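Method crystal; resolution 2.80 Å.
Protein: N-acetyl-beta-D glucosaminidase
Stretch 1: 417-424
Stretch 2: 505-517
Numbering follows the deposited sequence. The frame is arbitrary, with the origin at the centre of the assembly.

Stretch 1 (417-424) ASLLKRHT
Stretch 2, residues 505-517: AHEAAVRLIFGEI

Two helices of one chain pack side by side, running broadly the same way. Their axes cross at -36° and approach to 9.1 Å. The second helix spans 505-513, and both continue from earlier residues. The CA atoms of Ser-418 and Glu-507 lie 5.5 Å apart, those of Leu-419 and Val-510 6.3 Å, and those of Arg-422 and Phe-514 7.9 Å.

Arg-422 is the centre of the contact. Its chi angles are m, p, t and 173°. The p setting at chi2 turns the chain back along its own helix, so Arg-422 NH1 donates to Ser-418 O at 2.8 Å. The guanidinium then meets two carboxylates near its plane. Arg-422 NE donates to Glu-516 OE1 at 3.0 Å and Arg-422 NH2 to Glu-516 OE2 at 3.1 Å, a two-pronged salt bridge. Arg-422 NH2 also donates to Glu-507 OE1 at 2.8 Å, and Arg-422 NH1 to Glu-507 OE2 at 3.2 Å.

Glu-507 has CA-to-CB sideways. Chi1 t and chi2 p bring its carboxylate to the other helix, where Ser-418 OG (chi1 m) donates to Glu-507 OE2 at 2.6 Å. Glu-516 is m, t, with CA-to-CB toward stretch 1. Arg-511 (m, t, p) forms a salt bridge from NE to Glu-516 OE2 at 3.1 Å. The shared acid helps offset the like charges of Arg-511 NE and Arg-422 NH2, 4.2 Å apart.

Beside this polar network lies an apolar patch. Val-510 (t) sets CG2 4.1 Å from Leu-419 CG and CG1 3.6 Å from Arg-422 CD. Leu-419 is m, t; its CD2 meets the Phe-514 ring edge, 3.8 Å from CE1. Phe-514 (chi1 m, chi2 83°) presents a face to Arg-422 CB, 3.7 Å from the ring centroid, a CH-pi contact. Phe-514 leaves helical phi/psi, and Gly-515 follows with phi 71°. Glu-516 N donates to Arg-511 O at 2.8 Å.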

# COMPACT_ATOMS: atom_id res chain seq x y z
N ALA A 417 -15.21 0.13 44.15
CA ALA A 417 -16.28 -0.87 44.13
C ALA A 417 -15.79 -2.24 43.66
O ALA A 417 -16.08 -3.27 44.28
CB ALA A 417 -17.42 -0.40 43.24
N SER A 418 -15.05 -2.25 42.58
CA SER A 418 -14.62 -3.48 42.00
C SER A 418 -13.60 -4.17 42.84
O SER A 418 -13.50 -5.36 42.80
CB SER A 418 -14.09 -3.24 40.60
OG SER A 418 -15.13 -2.90 39.72
N LEU A 419 -12.83 -3.42 43.58
CA LEU A 419 -11.86 -4.01 44.47
C LEU A 419 -12.53 -4.70 45.63
O LEU A 419 -12.09 -5.70 46.12
CB LEU A 419 -11.02 -2.91 45.06
CG LEU A 419 -9.90 -2.50 44.18
CD1 LEU A 419 -9.23 -1.33 44.83
CD2 LEU A 419 -8.98 -3.67 44.08
N LEU A 420 -13.61 -4.11 46.07
CA LEU A 420 -14.43 -4.62 47.18
C LEU A 420 -15.02 -6.01 46.91
O LEU A 420 -15.15 -6.81 47.84
CB LEU A 420 -15.58 -3.66 47.52
CG LEU A 420 -15.25 -2.47 48.41
CD1 LEU A 420 -16.42 -1.49 48.41
CD2 LEU A 420 -14.90 -2.92 49.82
N LYS A 421 -15.39 -6.29 45.66
CA LYS A 421 -15.92 -7.61 45.32
C LYS A 421 -14.89 -8.73 45.59
O LYS A 421 -15.27 -9.85 45.92
CB LYS A 421 -16.40 -7.66 43.86
N ARG A 422 -13.59 -8.40 45.50
CA ARG A 422 -12.52 -9.38 45.71
C ARG A 422 -11.91 -9.35 47.11
O ARG A 422 -11.42 -10.37 47.58
CB ARG A 422 -11.38 -9.19 44.69
CG ARG A 422 -11.69 -9.66 43.28
CD ARG A 422 -12.47 -8.61 42.51
NE ARG A 422 -12.99 -9.11 41.25
CZ ARG A 422 -13.82 -8.44 40.45
NH1 ARG A 422 -14.23 -7.22 40.77
NH2 ARG A 422 -14.23 -9.00 39.32
N HIS A 423 -11.90 -8.19 47.76
CA HIS A 423 -11.11 -8.03 48.99
C HIS A 423 -11.56 -6.82 49.82
O HIS A 423 -11.47 -5.67 49.38
CB HIS A 423 -9.63 -7.91 48.62
CG HIS A 423 -8.71 -8.02 49.79
ND1 HIS A 423 -8.43 -6.96 50.63
CD2 HIS A 423 -7.97 -9.07 50.25
CE1 HIS A 423 -7.57 -7.35 51.56
NE2 HIS A 423 -7.28 -8.62 51.35
N THR A 424 -12.03 -7.10 51.04
CA THR A 424 -12.71 -6.11 51.87
C THR A 424 -11.78 -5.36 52.82
O THR A 424 -12.07 -4.23 53.19
CB THR A 424 -13.83 -6.76 52.69
OG1 THR A 424 -13.28 -7.54 53.76
CG2 THR A 424 -14.69 -7.65 51.81
N ALA A 505 -14.11 -0.49 32.55
CA ALA A 505 -12.66 -0.53 32.35
C ALA A 505 -11.94 -0.77 33.68
O ALA A 505 -10.94 -1.48 33.73
CB ALA A 505 -12.17 0.75 31.69
N HIS A 506 -12.47 -0.17 34.75
CA HIS A 506 -11.97 -0.43 36.09
C HIS A 506 -12.30 -1.86 36.56
O HIS A 506 -11.47 -2.51 37.19
CB HIS A 506 -12.52 0.59 37.09
CG HIS A 506 -12.01 1.98 36.88
ND1 HIS A 506 -12.68 3.10 37.33
CD2 HIS A 506 -10.89 2.44 36.26
CE1 HIS A 506 -12.00 4.19 37.00
NE2 HIS A 506 -10.91 3.81 36.36
N GLU A 507 -13.50 -2.34 36.24
CA GLU A 507 -13.85 -3.71 36.59
C GLU A 507 -12.84 -4.66 35.96
O GLU A 507 -12.19 -5.44 36.65
CB GLU A 507 -15.28 -4.03 36.16
CG GLU A 507 -15.70 -5.50 36.26
CD GLU A 507 -15.68 -6.06 37.67
OE1 GLU A 507 -15.83 -7.29 37.83
OE2 GLU A 507 -15.53 -5.27 38.64
N ALA A 508 -12.67 -4.56 34.64
CA ALA A 508 -11.70 -5.38 33.92
C ALA A 508 -10.27 -5.23 34.45
O ALA A 508 -9.51 -6.20 34.50
CB ALA A 508 -11.73 -5.03 32.45
N ALA A 509 -9.90 -4.02 34.84
CA ALA A 509 -8.57 -3.77 35.41
C ALA A 509 -8.37 -4.51 36.74
O ALA A 509 -7.28 -5.02 37.01
CB ALA A 509 -8.34 -2.28 35.58
N VAL A 510 -9.42 -4.55 37.55
CA VAL A 510 -9.37 -5.30 38.80
C VAL A 510 -9.31 -6.81 38.53
O VAL A 510 -8.52 -7.52 39.14
CB VAL A 510 -10.56 -4.97 39.71
CG1 VAL A 510 -10.66 -5.95 40.86
CG2 VAL A 510 -10.43 -3.54 40.23
N ARG A 511 -10.14 -7.27 37.61
CA ARG A 511 -10.11 -8.68 37.19
C ARG A 511 -8.71 -9.12 36.77
O ARG A 511 -8.25 -10.21 37.11
CB ARG A 511 -11.09 -8.92 36.04
CG ARG A 511 -12.54 -8.67 36.40
CD ARG A 511 -13.47 -9.29 35.37
NE ARG A 511 -13.54 -10.74 35.55
CZ ARG A 511 -13.89 -11.61 34.60
NH1 ARG A 511 -14.20 -11.19 33.37
NH2 ARG A 511 -13.91 -12.91 34.88
N LEU A 512 -8.03 -8.24 36.03
CA LEU A 512 -6.66 -8.49 35.58
C LEU A 512 -5.71 -8.56 36.76
O LEU A 512 -4.86 -9.46 36.83
CB LEU A 512 -6.20 -7.38 34.63
CG LEU A 512 -5.43 -7.81 33.37
CD1 LEU A 512 -4.83 -6.58 32.71
CD2 LEU A 512 -4.35 -8.83 33.69
N ILE A 513 -5.85 -7.63 37.70
CA ILE A 513 -4.98 -7.55 38.88
C ILE A 513 -5.11 -8.80 39.75
O ILE A 513 -4.11 -9.32 40.25
CB ILE A 513 -5.25 -6.25 39.68
CG1 ILE A 513 -4.66 -5.05 38.92
CG2 ILE A 513 -4.64 -6.31 41.08
CD1 ILE A 513 -5.17 -3.70 39.39
N PHE A 514 -6.33 -9.30 39.93
CA PHE A 514 -6.56 -10.53 40.70
C PHE A 514 -6.45 -11.81 39.87
O PHE A 514 -6.77 -12.89 40.36
CB PHE A 514 -7.90 -10.46 41.43
CG PHE A 514 -7.90 -9.51 42.59
CD1 PHE A 514 -8.11 -8.16 42.38
CD2 PHE A 514 -7.63 -9.96 43.87
CE1 PHE A 514 -8.08 -7.27 43.44
CE2 PHE A 514 -7.60 -9.07 44.94
CZ PHE A 514 -7.83 -7.73 44.72
N GLY A 515 -5.98 -11.71 38.63
CA GLY A 515 -5.71 -12.89 37.82
C GLY A 515 -6.92 -13.66 37.33
O GLY A 515 -6.79 -14.82 36.93
N GLU A 516 -8.08 -13.03 37.35
CA GLU A 516 -9.30 -13.66 36.86
C GLU A 516 -9.32 -13.68 35.34
O GLU A 516 -9.95 -14.53 34.73
CB GLU A 516 -10.53 -12.89 37.35
CG GLU A 516 -10.70 -12.87 38.85
CD GLU A 516 -11.87 -12.02 39.29
OE1 GLU A 516 -12.03 -11.83 40.52
OE2 GLU A 516 -12.62 -11.54 38.42
N ILE A 517 -8.63 -12.71 34.76
CA ILE A 517 -8.61 -12.50 33.33
C ILE A 517 -7.15 -12.36 32.95
O ILE A 517 -6.30 -12.16 33.83
CB ILE A 517 -9.48 -11.26 32.98
CG1 ILE A 517 -10.49 -11.60 31.88
CG2 ILE A 517 -8.66 -10.02 32.61
CD1 ILE A 517 -11.51 -12.65 32.29